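Local coordinates for dioxygenase (Pseudomonas brassicacearum, PDB 5V2D), which probably cleaves the central double bond of lignin-derived stilbenes with molecular oxygen at a non-haem iron centre held by four histidines, at residues G33-P38 / N459-E464; N148-A153 / G172-D177; R383-G388 / A447-G452; E437-P442 / G496-G501; E467-D472 / I481-I486. All blocks are in the same frame, centred on the assembly; numbering follows the deposited sequence.

Contact 1. Residues G33-P38 / N459-E464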
# COMPACT_ATOMS: atom_id res chain seq x y z
N GLY A 33 -11.34 -16.42 7.52
CA GLY A 33 -12.24 -15.34 7.78
C GLY A 33 -12.56 -14.57 6.50
O GLY A 33 -12.02 -14.86 5.43
N ALA A 34 -13.44 -13.59 6.63
CA ALA A 34 -13.88 -12.83 5.47
C ALA A 34 -12.76 -12.04 4.83
O ALA A 34 -12.69 -11.93 3.62
CB ALA A 34 -14.98 -11.87 5.88
N LEU A 35 -11.86 -11.53 5.61
CA LEU A 35 -10.78 -10.71 5.06
C LEU A 35 -9.71 -11.59 4.30
O LEU A 35 -9.23 -11.16 3.26
CB LEU A 35 -10.09 -9.94 6.13
CG LEU A 35 -10.57 -8.48 6.26
CD1 LEU A 35 -12.01 -8.27 6.16
CD2 LEU A 35 -9.91 -7.70 7.34
N TYR A 36 -9.34 -12.73 4.85
CA TYR A 36 -8.14 -13.44 4.37
C TYR A 36 -8.34 -14.80 3.75
O TYR A 36 -7.41 -15.37 3.20
CB TYR A 36 -7.02 -13.46 5.47
CG TYR A 36 -6.64 -12.05 5.87
CD1 TYR A 36 -5.96 -11.20 4.96
CD2 TYR A 36 -6.99 -11.52 7.11
CE1 TYR A 36 -5.66 -9.92 5.27
CE2 TYR A 36 -6.66 -10.20 7.44
CZ TYR A 36 -6.04 -9.40 6.50
OH TYR A 36 -5.72 -8.11 6.78
N LYS A 37 -9.56 -15.31 3.73
CA LYS A 37 -9.78 -16.49 3.02
C LYS A 37 -9.45 -16.23 1.54
O LYS A 37 -9.77 -15.18 0.98
CB LYS A 37 -11.22 -16.94 3.18
CG LYS A 37 -11.60 -18.21 2.53
CD LYS A 37 -13.14 -18.48 2.74
CE LYS A 37 -13.58 -18.55 4.21
NZ LYS A 37 -15.08 -18.49 4.25
N PRO A 38 -8.83 -17.21 0.89
CA PRO A 38 -8.46 -17.00 -0.55
C PRO A 38 -9.70 -16.83 -1.39
O PRO A 38 -10.75 -17.38 -1.05
CB PRO A 38 -7.82 -18.36 -0.90
CG PRO A 38 -7.24 -18.84 0.47
CD PRO A 38 -8.40 -18.54 1.39
N ASN A 459 -16.26 -4.36 3.75
CA ASN A 459 -16.30 -5.77 3.98
C ASN A 459 -17.37 -5.99 5.07
O ASN A 459 -17.18 -5.54 6.20
CB ASN A 459 -14.95 -6.33 4.50
CG ASN A 459 -13.76 -5.81 3.75
OD1 ASN A 459 -13.71 -5.95 2.54
ND2 ASN A 459 -12.82 -5.06 4.50
N LEU A 460 -18.42 -6.73 4.74
CA LEU A 460 -19.47 -7.07 5.67
C LEU A 460 -19.10 -8.46 6.12
O LEU A 460 -19.43 -9.46 5.48
CB LEU A 460 -20.82 -7.03 4.99
CG LEU A 460 -21.64 -5.74 4.82
CD1 LEU A 460 -21.32 -4.64 5.78
CD2 LEU A 460 -21.52 -5.19 3.43
N ILE A 461 -18.35 -8.52 7.19
CA ILE A 461 -17.58 -9.70 7.47
C ILE A 461 -18.33 -10.82 8.13
O ILE A 461 -17.88 -11.97 8.03
CB ILE A 461 -16.30 -9.42 8.23
CG1 ILE A 461 -16.51 -8.73 9.54
CG2 ILE A 461 -15.37 -8.57 7.41
CD1 ILE A 461 -15.19 -8.53 10.28
N ALA A 462 -19.49 -10.53 8.74
CA ALA A 462 -20.35 -11.60 9.25
C ALA A 462 -21.06 -12.25 8.10
O ALA A 462 -21.27 -13.43 8.16
CB ALA A 462 -21.36 -11.03 10.24
N GLU A 463 -21.43 -11.52 7.07
CA GLU A 463 -22.11 -12.15 5.92
C GLU A 463 -21.13 -12.65 4.87
O GLU A 463 -21.54 -13.28 3.95
CB GLU A 463 -23.07 -11.20 5.27
CG GLU A 463 -24.07 -10.59 6.25
CD GLU A 463 -24.83 -9.45 5.51
OE1 GLU A 463 -24.91 -8.31 5.98
OE2 GLU A 463 -25.31 -9.62 4.35
N GLU A 464 -19.86 -12.30 4.99
CA GLU A 464 -18.87 -12.50 3.89
C GLU A 464 -19.35 -11.90 2.55
O GLU A 464 -19.30 -12.56 1.52
CB GLU A 464 -18.51 -13.99 3.68
CG GLU A 464 -18.03 -14.61 4.99
CD GLU A 464 -17.15 -15.84 4.86
OE1 GLU A 464 -17.17 -16.54 3.82
OE2 GLU A 464 -16.44 -16.09 5.84
O HOH W 1 -14.97 -13.12 9.01
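Ala34 and Leu35, on the single helical turn 33-36, press against Ile461 where strand 452-460, part of one blade of the family's seven-bladed beta-propeller, ends and the chain bends back toward strand 465-472. The apolar part is close: Ala34 CB lies 3.6 Å from Ile461 CB, and Leu35 CD1 approaches Ile461 CG2 to 3.6 Å. It is the short branch that receives the leucine, because CG1 of Ile461 is turned in between its own N and carbonyl carbon (chi1 58°). The same leucine methyl also reaches the amide of Asn459, with CD1 3.7 Å from ND2, while OD1 of that asparagine is bound by Gln436 on the adjoining strand.

A salt bridge closes the outer side. Lys37 NZ meets the syn lone pair of Glu464 OE1 at 2.9 Å and adds a weak bond to OE2, so both oxygens share one ammonium. Replacing Glu464 by an alanine would probably leave Lys37 without its mate in this contact and set its long chain free to swing.

Water joins the backbones: it accepts from Ala34 N at 2.9 Å and donates to Ile461 O at 3.3 Å.

Contact 2. Residues N148-A153 / G172-D177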
# COMPACT_ATOMS: atom_id res chain seq x y z
N ASN A 148 1.81 6.64 -18.40
CA ASN A 148 2.21 6.53 -19.81
C ASN A 148 1.41 5.50 -20.56
O ASN A 148 1.97 4.62 -21.26
CB ASN A 148 3.72 6.18 -19.82
CG ASN A 148 4.38 6.35 -21.17
OD1 ASN A 148 3.88 7.09 -22.01
ND2 ASN A 148 5.53 5.66 -21.37
N GLY A 149 0.11 5.55 -20.39
CA GLY A 149 -0.80 4.76 -21.19
C GLY A 149 -1.03 3.32 -20.73
O GLY A 149 -1.74 2.56 -21.38
N VAL A 150 -0.41 2.94 -19.61
CA VAL A 150 -0.67 1.65 -18.99
C VAL A 150 -1.01 1.79 -17.51
O VAL A 150 -0.86 2.86 -16.89
CB VAL A 150 0.53 0.66 -19.19
CG1 VAL A 150 0.82 0.47 -20.65
CG2 VAL A 150 1.78 1.10 -18.47
N LEU A 151 -1.49 0.68 -16.93
CA LEU A 151 -1.60 0.55 -15.48
C LEU A 151 -0.33 -0.21 -14.98
O LEU A 151 -0.02 -1.28 -15.51
CB LEU A 151 -2.81 -0.30 -15.11
CG LEU A 151 -3.13 -0.24 -13.58
CD1 LEU A 151 -3.67 1.10 -13.19
CD2 LEU A 151 -4.10 -1.32 -13.18
N LEU A 152 0.36 0.37 -14.00
CA LEU A 152 1.51 -0.30 -13.39
C LEU A 152 1.04 -1.00 -12.12
O LEU A 152 0.36 -0.37 -11.29
CB LEU A 152 2.57 0.67 -13.02
CG LEU A 152 3.22 1.36 -14.24
CD1 LEU A 152 4.27 2.33 -13.69
CD2 LEU A 152 3.76 0.38 -15.26
N ALA A 153 1.30 -2.26 -12.03
CA ALA A 153 1.13 -3.06 -10.81
C ALA A 153 2.50 -3.23 -10.21
O ALA A 153 3.46 -3.71 -10.85
CB ALA A 153 0.53 -4.42 -11.12
N GLY A 172 3.44 -7.13 -19.55
CA GLY A 172 4.83 -7.65 -19.32
C GLY A 172 5.47 -6.75 -18.28
O GLY A 172 4.90 -5.73 -17.83
N GLU A 173 6.67 -7.11 -17.91
CA GLU A 173 7.46 -6.31 -17.02
C GLU A 173 7.68 -4.96 -17.69
O GLU A 173 7.97 -4.87 -18.86
CB GLU A 173 8.79 -6.97 -16.73
CG GLU A 173 9.61 -6.20 -15.74
CD GLU A 173 10.98 -6.86 -15.43
OE1 GLU A 173 11.77 -6.91 -16.41
OE2 GLU A 173 11.29 -7.26 -14.25
N TRP A 174 7.54 -3.91 -16.93
CA TRP A 174 7.76 -2.55 -17.45
C TRP A 174 9.13 -2.06 -17.04
O TRP A 174 9.41 -1.85 -15.87
CB TRP A 174 6.68 -1.58 -16.93
CG TRP A 174 6.52 -0.34 -17.68
CD1 TRP A 174 6.93 0.87 -17.30
CD2 TRP A 174 5.93 -0.17 -18.95
NE1 TRP A 174 6.58 1.83 -18.22
CE2 TRP A 174 5.99 1.22 -19.26
CE3 TRP A 174 5.33 -1.04 -19.86
CZ2 TRP A 174 5.49 1.76 -20.45
CZ3 TRP A 174 4.83 -0.52 -21.05
CH2 TRP A 174 4.88 0.87 -21.31
N THR A 175 9.98 -1.81 -18.02
CA THR A 175 11.39 -1.37 -17.75
C THR A 175 11.57 0.13 -17.92
O THR A 175 12.63 0.64 -17.73
CB THR A 175 12.37 -2.07 -18.77
OG1 THR A 175 12.01 -1.59 -20.06
CG2 THR A 175 12.20 -3.58 -18.78
N PHE A 176 10.51 0.85 -18.22
CA PHE A 176 10.52 2.30 -18.53
C PHE A 176 11.49 2.54 -19.70
O PHE A 176 12.45 3.32 -19.56
CB PHE A 176 10.86 3.17 -17.31
CG PHE A 176 9.90 3.01 -16.16
CD1 PHE A 176 10.06 1.96 -15.24
CD2 PHE A 176 8.86 3.88 -16.03
CE1 PHE A 176 9.18 1.84 -14.16
CE2 PHE A 176 7.94 3.74 -14.98
CZ PHE A 176 8.14 2.73 -14.02
N ASP A 177 11.25 1.83 -20.78
CA ASP A 177 12.10 1.89 -22.00
C ASP A 177 13.60 1.71 -21.72
O ASP A 177 14.40 2.42 -22.27
CB ASP A 177 11.85 3.25 -22.72
CG ASP A 177 10.40 3.40 -23.17
OD1 ASP A 177 9.63 4.34 -22.76
OD2 ASP A 177 9.98 2.51 -23.92
O HOH W 2 6.94 4.61 -18.93
O HOH W 3 6.98 4.55 -23.79
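Trp174 offers one face of its indole to two residues of strand 150-154, and this is where the contact is tight. Val150 CG2 stands 4.1 Å from the centroid of the six-membered ring and only 3° off its normal, while Leu152 CD2 sits over the five-membered ring, 4.0 Å from the centroid and 25° off the normal. Two CH-pi contacts, one to each ring, thus cover the same side of the indole. The other leucine methyl, CD1, turns to Phe176 and comes within 3.9 Å of CZ. Phe176 in turn braces the tryptophan from its own segment: Trp174 CD1 lies 3.6 Å above the middle of the phenyl ring, and Phe185 stacks on that phenyl as well.

The two segments belong to one four-stranded antiparallel blade of the beta-propeller, yet they are not neighbours in it, since strand 161-163 runs between them. Trp174 bridges the gap because its CG points away from the backbone N (chi1 -161°), carrying the indole across Ala162 of the intervening strand.

Toward Asn148 the fit is looser and wetter. Its ND2 stays 4.0 Å from Trp174 CZ2, near the ring plane at the edge, with the amide turned steeply against the indole. No direct hydrogen bond links the segments; two waters do so instead. One accepts hydrogen bonds from both Asn148 ND2 and Trp174 NE1, at 2.9 Å from the indole nitrogen. The second accepts from the same ND2 and donates to Asp177 OD1.

Contact 3. Residues R383-G388 / A447-G452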
# COMPACT_ATOMS: atom_id res chain seq x y z
N ARG A 383 2.05 19.50 -1.70
CA ARG A 383 1.80 20.94 -1.49
C ARG A 383 1.13 21.11 -0.14
O ARG A 383 0.53 20.17 0.46
CB ARG A 383 0.83 21.56 -2.53
CG ARG A 383 0.85 21.12 -3.97
CD ARG A 383 2.07 21.63 -4.78
NE ARG A 383 2.95 20.50 -5.21
CZ ARG A 383 3.57 20.34 -6.39
NH1 ARG A 383 3.43 21.25 -7.36
NH2 ARG A 383 4.36 19.29 -6.60
N GLN A 384 1.07 22.35 0.28
CA GLN A 384 0.36 22.71 1.49
C GLN A 384 -1.09 22.24 1.34
O GLN A 384 -1.72 22.33 0.27
CB GLN A 384 0.39 24.28 1.68
CG GLN A 384 0.79 24.95 3.00
CD GLN A 384 0.32 24.30 4.31
OE1 GLN A 384 -0.22 23.16 4.43
NE2 GLN A 384 0.76 24.97 5.35
N TYR A 385 -1.64 21.72 2.40
CA TYR A 385 -2.91 21.04 2.34
C TYR A 385 -3.50 21.06 3.71
O TYR A 385 -2.80 21.31 4.66
CB TYR A 385 -2.71 19.58 1.83
CG TYR A 385 -2.31 18.60 2.89
CD1 TYR A 385 -3.13 17.55 3.20
CD2 TYR A 385 -1.07 18.70 3.56
CE1 TYR A 385 -2.77 16.62 4.19
CE2 TYR A 385 -0.71 17.81 4.55
CZ TYR A 385 -1.55 16.76 4.85
OH TYR A 385 -1.29 15.87 5.83
N ALA A 386 -4.80 20.76 3.80
CA ALA A 386 -5.53 20.82 5.06
C ALA A 386 -6.48 19.68 5.37
O ALA A 386 -7.22 19.77 6.36
CB ALA A 386 -6.30 22.15 5.14
N HIS A 387 -6.51 18.66 4.52
CA HIS A 387 -7.45 17.56 4.68
C HIS A 387 -6.84 16.19 4.42
O HIS A 387 -6.01 16.07 3.56
CB HIS A 387 -8.59 17.75 3.69
CG HIS A 387 -9.35 19.02 3.89
ND1 HIS A 387 -10.46 19.08 4.71
CD2 HIS A 387 -9.15 20.28 3.40
CE1 HIS A 387 -10.84 20.34 4.81
NE2 HIS A 387 -10.12 21.08 3.96
N GLY A 388 -7.28 15.18 5.14
CA GLY A 388 -6.89 13.78 4.84
C GLY A 388 -8.02 12.83 5.18
O GLY A 388 -8.91 13.17 5.99
N ALA A 447 -13.30 21.88 -7.90
CA ALA A 447 -13.71 21.78 -6.53
C ALA A 447 -12.56 22.15 -5.60
O ALA A 447 -11.41 21.83 -5.89
CB ALA A 447 -14.21 20.39 -6.25
N GLU A 448 -12.90 22.77 -4.49
CA GLU A 448 -11.94 23.03 -3.43
C GLU A 448 -11.36 21.69 -2.91
O GLU A 448 -11.87 20.58 -3.18
CB GLU A 448 -12.60 23.84 -2.28
CG GLU A 448 -12.46 25.41 -2.12
CD GLU A 448 -12.29 26.31 -3.42
OE1 GLU A 448 -11.29 26.12 -4.19
OE2 GLU A 448 -13.13 27.24 -3.66
N GLU A 449 -10.26 21.84 -2.16
CA GLU A 449 -9.56 20.68 -1.60
C GLU A 449 -10.53 19.77 -0.85
O GLU A 449 -11.26 20.22 0.03
CB GLU A 449 -8.41 21.09 -0.62
CG GLU A 449 -7.57 19.87 -0.25
CD GLU A 449 -6.61 20.08 0.94
OE1 GLU A 449 -6.41 21.24 1.35
OE2 GLU A 449 -6.08 19.08 1.47
N ALA A 450 -10.49 18.48 -1.19
CA ALA A 450 -11.20 17.43 -0.45
C ALA A 450 -12.70 17.57 -0.54
O ALA A 450 -13.43 16.98 0.30
CB ALA A 450 -10.79 17.34 1.04
N ASP A 451 -13.16 18.26 -1.58
CA ASP A 451 -14.62 18.38 -1.78
C ASP A 451 -14.99 17.41 -2.90
O ASP A 451 -14.65 17.65 -4.06
CB ASP A 451 -14.99 19.82 -2.12
CG ASP A 451 -16.48 20.01 -2.43
OD1 ASP A 451 -17.28 19.15 -2.00
OD2 ASP A 451 -16.81 21.06 -2.98
N GLY A 452 -15.63 16.33 -2.52
CA GLY A 452 -16.00 15.32 -3.46
C GLY A 452 -16.46 14.05 -2.80
O GLY A 452 -17.18 14.08 -1.83
O HOH W 4 -6.16 16.53 0.92
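Glu449 makes this a contact of carboxylate with backbone amides, in which a tight turn of one blade of the beta-propeller grasps the start of strand 387-392 in the blade before it. Glu449 and Ala450 are the central residues of a type II beta turn, Glu448 to Asp451, between strands 433-442 and 452-460. The glutamate stretches out from that turn, its CG opposite the backbone N (chi1 -171°) and the rest of the chain extended, and delivers both oxygens to the facing main chain. Ala386 N shares its hydrogen between them, 3.0 Å from OE1 and 3.1 Å from OE2, each through the syn lone pair. A weak bond from His387 N also reaches OE2, so two successive amides hold the group and fix its rotation; their N-H dipoles would favour its charged form.

Side chains fill in around this grip. The imidazole of His387 stands upright against the carboxylate, the planes 89° apart, with CD2 3.5 Å from Glu449 CD, while ND1 is engaged by His416. Ala450 CB packs on His387 CB at 3.5 Å. On the other flank Tyr385 brings CB to 3.4 Å from Glu449 OE2, its hydroxyl being bonded to Asp318. One water finishes the junction, donating to Glu449 OE2 at 2.6 Å and to His387 O at 2.7 Å.

Contact 4. Residues E437-P442 / G496-G501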
# COMPACT_ATOMS: atom_id res chain seq x y z
N GLU A 437 -8.69 0.32 1.77
CA GLU A 437 -8.15 1.64 1.50
C GLU A 437 -9.06 2.52 0.64
O GLU A 437 -9.49 2.11 -0.45
CB GLU A 437 -6.82 1.55 0.76
CG GLU A 437 -6.20 2.94 0.54
CD GLU A 437 -4.92 2.91 -0.32
OE1 GLU A 437 -5.07 2.66 -1.53
OE2 GLU A 437 -3.80 3.20 0.15
N PRO A 438 -9.29 3.76 1.06
CA PRO A 438 -10.14 4.61 0.26
C PRO A 438 -9.44 5.39 -0.84
O PRO A 438 -8.26 5.69 -0.75
CB PRO A 438 -10.70 5.60 1.35
CG PRO A 438 -9.53 5.80 2.26
CD PRO A 438 -8.91 4.38 2.35
N ILE A 439 -10.23 5.82 -1.83
CA ILE A 439 -9.82 6.84 -2.76
C ILE A 439 -10.70 8.08 -2.59
O ILE A 439 -11.81 8.02 -2.04
CB ILE A 439 -9.90 6.43 -4.20
CG1 ILE A 439 -11.26 5.75 -4.51
CG2 ILE A 439 -8.76 5.48 -4.56
CD1 ILE A 439 -11.63 5.82 -5.97
N PHE A 440 -10.19 9.20 -3.09
CA PHE A 440 -10.92 10.45 -3.14
C PHE A 440 -11.15 10.87 -4.59
O PHE A 440 -10.21 10.82 -5.39
CB PHE A 440 -10.23 11.56 -2.38
CG PHE A 440 -10.81 12.90 -2.62
CD1 PHE A 440 -11.99 13.25 -1.99
CD2 PHE A 440 -10.24 13.80 -3.52
CE1 PHE A 440 -12.61 14.51 -2.25
CE2 PHE A 440 -10.85 15.03 -3.74
CZ PHE A 440 -12.01 15.38 -3.11
N ILE A 441 -12.38 11.29 -4.90
CA ILE A 441 -12.73 11.72 -6.23
C ILE A 441 -13.24 13.17 -6.12
O ILE A 441 -14.25 13.39 -5.48
CB ILE A 441 -13.85 10.84 -6.82
CG1 ILE A 441 -13.40 9.40 -6.90
CG2 ILE A 441 -14.24 11.35 -8.20
CD1 ILE A 441 -14.45 8.40 -7.40
N PRO A 442 -12.59 14.14 -6.78
CA PRO A 442 -13.10 15.50 -6.70
C PRO A 442 -14.49 15.65 -7.27
O PRO A 442 -14.84 14.99 -8.19
CB PRO A 442 -12.16 16.30 -7.61
CG PRO A 442 -10.93 15.39 -7.85
CD PRO A 442 -11.39 14.03 -7.68
N GLY A 496 -4.78 1.22 -3.83
CA GLY A 496 -5.54 1.49 -5.06
C GLY A 496 -5.37 2.90 -5.53
O GLY A 496 -4.62 3.73 -4.92
N CYS A 497 -6.06 3.24 -6.61
CA CYS A 497 -5.92 4.62 -7.16
C CYS A 497 -7.16 4.92 -7.98
O CYS A 497 -7.90 4.01 -8.42
CB CYS A 497 -4.71 4.77 -8.05
SG CYS A 497 -4.79 3.76 -9.56
N TRP A 498 -7.42 6.21 -8.13
CA TRP A 498 -8.48 6.69 -9.00
C TRP A 498 -7.89 7.21 -10.31
O TRP A 498 -7.01 8.07 -10.26
CB TRP A 498 -9.22 7.86 -8.27
CG TRP A 498 -10.28 8.50 -9.21
CD1 TRP A 498 -10.31 9.78 -9.64
CD2 TRP A 498 -11.45 7.87 -9.70
NE1 TRP A 498 -11.39 9.98 -10.38
CE2 TRP A 498 -12.13 8.83 -10.45
CE3 TRP A 498 -11.97 6.59 -9.57
CZ2 TRP A 498 -13.35 8.58 -11.07
CZ3 TRP A 498 -13.19 6.33 -10.20
CH2 TRP A 498 -13.88 7.33 -10.93
N ALA A 499 -8.41 6.76 -11.44
CA ALA A 499 -7.95 7.19 -12.77
C ALA A 499 -9.08 7.96 -13.45
O ALA A 499 -10.05 7.33 -13.90
CB ALA A 499 -7.62 5.97 -13.63
N PRO A 500 -9.04 9.29 -13.44
CA PRO A 500 -10.18 10.08 -13.93
C PRO A 500 -10.45 9.80 -15.41
O PRO A 500 -9.52 9.57 -16.16
CB PRO A 500 -9.69 11.55 -13.80
CG PRO A 500 -8.62 11.52 -12.80
CD PRO A 500 -7.96 10.13 -12.88
N GLY A 501 -11.68 9.64 -15.87
CA GLY A 501 -11.97 9.84 -17.33
C GLY A 501 -12.19 11.39 -17.37
O GLY A 501 -12.65 11.88 -18.33
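Ile441 lies along one face of the Trp498 indole, with CD1 over the six-membered ring, 3.5 Å from its centroid and 4° off the normal, a CH-pi contact. CG1 of the same isoleucine follows along the ring fusion, 3.7 Å from Trp498 CD2, and CG2 comes down near NE1, so one branched side chain spans much of the indole. Ile439 also crosses the tryptophan at about a right angle, but its CD1 comes in obliquely, 3.7 Å from CE3. The opposite face of the ring is met by Pro500 N. With an alanine in place of Trp498, Ile441 would probably lose the surface it rests on and a gap would open between the strands.

These side chains fill the space between strands 439-442 and 496-500, which run the same way within 18° but are edge strands of two different sheets, their axes 6.7 Å apart at the closest. No backbone hydrogen bond joins these segments.

Glu437 supplies the polar link. Its chain is extended, with CG opposite the backbone N (chi1 -176°), and OE1 accepts a hydrogen bond from Gly496 N at 2.7 Å. Arg375 forms a salt bridge to that same oxygen, while OE2 binds His495 ND1. His495 is one of four histidines on the iron, which lies about 7 Å from the Glu437 side chain; a second-shell glutamate orienting an iron-bound histidine is a hallmark of the carotenoid cleavage oxygenase site.

Contact 5. Residues E467-D472 / I481-I486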
# COMPACT_ATOMS: atom_id res chain seq x y z
N GLU A 467 -19.31 -4.56 -0.53
CA GLU A 467 -19.91 -3.44 -1.27
C GLU A 467 -18.81 -2.45 -1.55
O GLU A 467 -17.91 -2.31 -0.72
CB GLU A 467 -20.96 -2.66 -0.39
CG GLU A 467 -22.10 -3.56 -0.03
CD GLU A 467 -23.17 -2.89 0.92
OE1 GLU A 467 -22.88 -1.88 1.50
OE2 GLU A 467 -24.27 -3.39 1.07
N LEU A 468 -18.91 -1.74 -2.66
CA LEU A 468 -18.09 -0.59 -2.83
C LEU A 468 -18.96 0.66 -2.41
O LEU A 468 -20.02 0.93 -3.06
CB LEU A 468 -17.70 -0.46 -4.27
CG LEU A 468 -16.64 0.56 -4.62
CD1 LEU A 468 -15.34 0.26 -3.92
CD2 LEU A 468 -16.49 0.60 -6.15
N VAL A 469 -18.59 1.32 -1.32
CA VAL A 469 -19.42 2.44 -0.82
C VAL A 469 -18.91 3.79 -1.31
O VAL A 469 -17.69 3.97 -1.50
CB VAL A 469 -19.54 2.45 0.70
CG1 VAL A 469 -20.31 1.20 1.11
CG2 VAL A 469 -18.23 2.62 1.43
N VAL A 470 -19.84 4.70 -1.55
CA VAL A 470 -19.52 6.04 -1.96
C VAL A 470 -20.11 7.04 -0.97
O VAL A 470 -21.32 7.08 -0.77
CB VAL A 470 -20.11 6.31 -3.36
CG1 VAL A 470 -19.70 7.72 -3.80
CG2 VAL A 470 -19.70 5.25 -4.40
N LEU A 471 -19.25 7.82 -0.33
CA LEU A 471 -19.66 8.84 0.68
C LEU A 471 -19.34 10.20 0.13
O LEU A 471 -18.48 10.39 -0.76
CB LEU A 471 -18.94 8.66 2.02
CG LEU A 471 -19.45 7.50 2.86
CD1 LEU A 471 -19.07 6.11 2.27
CD2 LEU A 471 -18.89 7.65 4.27
N ASP A 472 -20.09 11.19 0.65
CA ASP A 472 -19.89 12.58 0.24
C ASP A 472 -19.02 13.18 1.30
O ASP A 472 -19.40 13.09 2.49
CB ASP A 472 -21.28 13.32 0.19
CG ASP A 472 -21.16 14.67 -0.50
OD1 ASP A 472 -20.28 15.50 -0.14
OD2 ASP A 472 -21.90 14.90 -1.48
N ILE A 481 -23.86 7.67 0.14
CA ILE A 481 -24.89 8.10 -0.74
C ILE A 481 -25.24 6.97 -1.72
O ILE A 481 -26.32 6.97 -2.30
CB ILE A 481 -24.49 9.40 -1.48
CG1 ILE A 481 -23.30 9.18 -2.43
CG2 ILE A 481 -24.35 10.49 -0.42
CD1 ILE A 481 -22.84 10.41 -3.11
N ALA A 482 -24.33 6.03 -1.91
CA ALA A 482 -24.54 4.88 -2.80
C ALA A 482 -23.75 3.70 -2.30
O ALA A 482 -22.64 3.85 -1.80
CB ALA A 482 -24.12 5.21 -4.21
N ARG A 483 -24.36 2.54 -2.34
CA ARG A 483 -23.70 1.26 -2.05
C ARG A 483 -23.76 0.39 -3.27
O ARG A 483 -24.84 0.04 -3.74
CB ARG A 483 -24.37 0.53 -0.90
CG ARG A 483 -24.41 1.32 0.43
CD ARG A 483 -25.13 0.49 1.43
NE ARG A 483 -25.22 1.05 2.76
CZ ARG A 483 -24.55 0.59 3.82
NH1 ARG A 483 -23.69 -0.40 3.78
NH2 ARG A 483 -24.70 1.18 4.95
N ILE A 484 -22.58 0.07 -3.80
CA ILE A 484 -22.47 -0.75 -5.01
C ILE A 484 -22.25 -2.20 -4.60
O ILE A 484 -21.20 -2.54 -4.03
CB ILE A 484 -21.36 -0.21 -5.90
CG1 ILE A 484 -21.64 1.25 -6.26
CG2 ILE A 484 -21.18 -1.05 -7.12
CD1 ILE A 484 -20.30 1.94 -6.59
N ARG A 485 -23.25 -3.07 -4.85
CA ARG A 485 -23.19 -4.43 -4.32
C ARG A 485 -22.32 -5.26 -5.27
O ARG A 485 -22.40 -5.10 -6.47
CB ARG A 485 -24.56 -5.05 -4.22
CG ARG A 485 -25.46 -4.44 -3.16
CD ARG A 485 -26.71 -5.36 -2.98
NE ARG A 485 -27.70 -4.61 -2.21
CZ ARG A 485 -28.67 -3.85 -2.70
NH1 ARG A 485 -28.90 -3.76 -4.00
NH2 ARG A 485 -29.49 -3.23 -1.85
N ILE A 486 -21.46 -6.07 -4.71
CA ILE A 486 -20.56 -6.97 -5.47
C ILE A 486 -21.07 -8.36 -5.18
O ILE A 486 -21.28 -8.71 -4.02
CB ILE A 486 -19.12 -6.78 -5.01
CG1 ILE A 486 -18.72 -5.32 -5.26
CG2 ILE A 486 -18.18 -7.61 -5.88
CD1 ILE A 486 -17.68 -4.85 -4.34
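A beta hairpin with a classic bulge joins strands 465-472 and 482-486, two neighbours in a blade of the propeller; Leu468 with Ile484 and Val470 with Ala482 are its hydrogen-bonded pairs. The short segments run at 167° to each other. Leu468 N bonds to Ile484 O at 2.8 Å, and Ile484 N returns to Leu468 O at the same length. Next along, Val470 N meets Ala482 O at 2.9 Å. The bulge follows: Val470 O receives Ile481 N at 2.8 Å, nearly along the carbonyl axis, and a weak bond from Ala482 N at 3.4 Å, so two residues stand opposite one.

One face of the hairpin is greasy. Leu468 and Ile484 lie side by side, CB to CB 4.0 Å, and Ile484 CD1 touches Val470 CG2 at 4.0 Å. Phe90 and Phe92 of strand 85-93 pack onto Leu468 on this face.

The other face carries charge. Glu467 pairs across with Arg485 in register but leans diagonally to Arg483, its CG placed opposite the carbonyl carbon (chi1 -62°). OE1 offers its syn lone pair to Arg483 NH1 at 2.8 Å, in the guanidinium plane, although the carboxylate itself is turned 76° to that plane. Arg465 forms a salt bridge to OE2. Glu467 is buried, and with an arginine at each oxygen its negative charge is likely to be well compensated.

The blade built from strands 433-442, 452-460, 465-472 and 482-486, with strand 50-52 at its edge, is reached by four of the contacts. Contact 3 joins the turn between its first two strands to the neighbouring blade and touches contact 4, where Ala450 C is 3.4 Å from Phe440 CZ. At the far end of strand 452-460, contact 1 touches contact 5 through Leu460 CD2 and Glu467 CD, 3.8 Å apart. Contact 4 is at the active site, its Glu437 side chain about 7 Å from the iron, and its centre is about 14 Å from those of contacts 3 and 5. Contact 2 belongs to a separate blade, its nearest atoms about 5 Å from contact 4.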